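Putative uncharacterized protein (Mycobacterium abscessus, PDB 3RR6) is of unknown function but belongs to the fumarylacetoacetate hydrolase family and probably binds a metal ion, perhaps acting as an isomerase or acetylpyruvate hydrolase. Local coordinates at residues Q156-D159 and T163-K166. Numbering follows the deposited sequence.
With EDO (1,2-ethanediol), chain E.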
loop_
_atom_site.group_PDB
_atom_site.type_symbol
_atom_site.label_atom_id
_atom_site.label_comp_id
_atom_site.label_asym_id
_atom_site.label_seq_id
_atom_site.Cartn_x
_atom_site.Cartn_y
_atom_site.Cartn_z
ATOM N N GLN A 156 -3.907 -17.245 10.585
ATOM C CA GLN A 156 -2.521 -17.630 10.291
ATOM C C GLN A 156 -2.138 -18.859 11.127
ATOM O O GLN A 156 -1.526 -19.801 10.624
ATOM C CB GLN A 156 -1.549 -16.477 10.576
ATOM C CG GLN A 156 -1.739 -15.251 9.685
ATOM C CD GLN A 156 -0.715 -14.141 9.913
ATOM O OE1 GLN A 156 -1.008 -13.151 10.567
ATOM N NE2 GLN A 156 0.485 -14.304 9.358
ATOM N N ARG A 157 -2.504 -18.849 12.408
ATOM C CA ARG A 157 -2.205 -19.978 13.292
ATOM C C ARG A 157 -2.932 -21.252 12.863
ATOM O O ARG A 157 -2.345 -22.337 12.889
ATOM C CB ARG A 157 -2.535 -19.638 14.745
ATOM C CG ARG A 157 -1.613 -18.599 15.361
ATOM C CD ARG A 157 -1.765 -18.575 16.876
ATOM N NE ARG A 157 -3.118 -18.195 17.287
ATOM C CZ ARG A 157 -3.541 -16.945 17.486
ATOM N NH1 ARG A 157 -2.732 -15.908 17.315
ATOM N NH2 ARG A 157 -4.797 -16.728 17.860
ATOM N N ALA A 158 -4.195 -21.124 12.455
ATOM C CA ALA A 158 -5.006 -22.273 12.069
ATOM C C ALA A 158 -4.551 -22.901 10.750
ATOM O O ALA A 158 -4.544 -24.130 10.617
ATOM C CB ALA A 158 -6.472 -21.872 11.974
ATOM N N ASP A 159 -4.162 -22.056 9.796
ATOM C CA ASP A 159 -3.941 -22.469 8.401
ATOM C C ASP A 159 -2.474 -22.738 8.042
ATOM O O ASP A 159 -2.192 -23.496 7.100
ATOM C CB ASP A 159 -4.421 -21.368 7.454
ATOM C CG ASP A 159 -5.902 -21.099 7.533
ATOM O OD1 ASP A 159 -6.659 -21.801 8.238
ATOM O OD2 ASP A 159 -6.319 -20.139 6.852
ATOM N N THR A 163 -2.778 -16.849 3.403
ATOM C CA THR A 163 -3.692 -16.334 2.379
ATOM C C THR A 163 -5.060 -15.974 2.937
ATOM O O THR A 163 -5.547 -14.877 2.691
ATOM C CB THR A 163 -3.880 -17.302 1.208
ATOM O OG1 THR A 163 -2.621 -17.507 0.554
ATOM C CG2 THR A 163 -4.870 -16.729 0.185
ATOM N N ARG A 164 -5.685 -16.882 3.675
ATOM C CA ARG A 164 -6.997 -16.537 4.237
ATOM C C ARG A 164 -6.883 -15.359 5.196
ATOM O O ARG A 164 -7.654 -14.396 5.111
ATOM C CB ARG A 164 -7.664 -17.719 4.950
ATOM C CG ARG A 164 -8.886 -17.311 5.775
ATOM C CD ARG A 164 -9.697 -18.487 6.258
ATOM N NE ARG A 164 -9.037 -19.242 7.311
ATOM C CZ ARG A 164 -9.559 -19.539 8.503
ATOM N NH1 ARG A 164 -10.763 -19.108 8.866
ATOM N NH2 ARG A 164 -8.854 -20.280 9.356
ATOM N N ALA A 165 -5.919 -15.439 6.114
ATOM C CA ALA A 165 -5.715 -14.399 7.117
ATOM C C ALA A 165 -5.616 -13.000 6.542
ATOM O O ALA A 165 -6.086 -12.028 7.145
ATOM C CB ALA A 165 -4.456 -14.702 7.918
ATOM N N LYS A 166 -4.971 -12.897 5.383
ATOM C CA LYS A 166 -4.695 -11.608 4.758
ATOM C C LYS A 166 -5.622 -11.285 3.600
ATOM O O LYS A 166 -5.512 -10.208 3.001
ATOM C CB LYS A 166 -3.243 -11.591 4.294
ATOM C CG LYS A 166 -2.259 -11.587 5.465
ATOM C CD LYS A 166 -0.865 -11.708 4.969
ATOM C CE LYS A 166 0.142 -11.672 6.099
ATOM N NZ LYS A 166 0.304 -10.324 6.733
HETATM C C1 EDO E . -13.725 -17.871 6.615
HETATM O O1 EDO E . -12.758 -17.400 7.553
HETATM C C2 EDO E . -14.166 -19.264 7.010
HETATM O O2 EDO E . -14.919 -19.203 8.237
HETATM O O HOH W 1 -4.537 -17.879 6.816
#
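The three-residue link between helix 153-159 and the short, weakly bonded helix 163-167, in the fumarylacetoacetate hydrolase family region, is bridged by D159 and R164 in a bidentate, side-on salt bridge. NE of R164 gives an almost straight bond to D159 OD2 (2.9 Å, 177° at the hydrogen), arriving on the syn lone pair and within the guanidinium plane. The second bond, from R164 NH2 to D159 OD1, is equally short at 2.9 Å but less straight, with OD1 met out of the carboxylate plane. The carboxylate and guanidinium planes are 30° apart, close to coplanar, and the paired bonds restrict rotation of both groups. R164 reaches the acid by a chain that leaves with CG anti to the backbone N (chi1 168°) and then bends at chi3 (72°), turning the NE edge to D159. A158 CB lies in the guanidinium plane beyond NH2, 3.9 Å from it, while on a different edge, toward CD, NH1 donates to O1 of an ethanediol, probably from the crystallisation liquor, which S111 also holds.

This helical connection follows strand 141-152, and it illustrates how polar and apolar contacts share one short passage between helices. One water lies 2.9 Å from D159 OD2 and accepts the N-H of A165, linking the carboxylate to the backbone of helix 163-167. Beside it, the A165 methyl presses closely on Q156, CB to CG 3.3 Å. The K166 chain passes the amide of Q156, CE 4.2 Å from NE2, and takes its ammonium to a salt bridge with D149 and a hydrogen bond with S151.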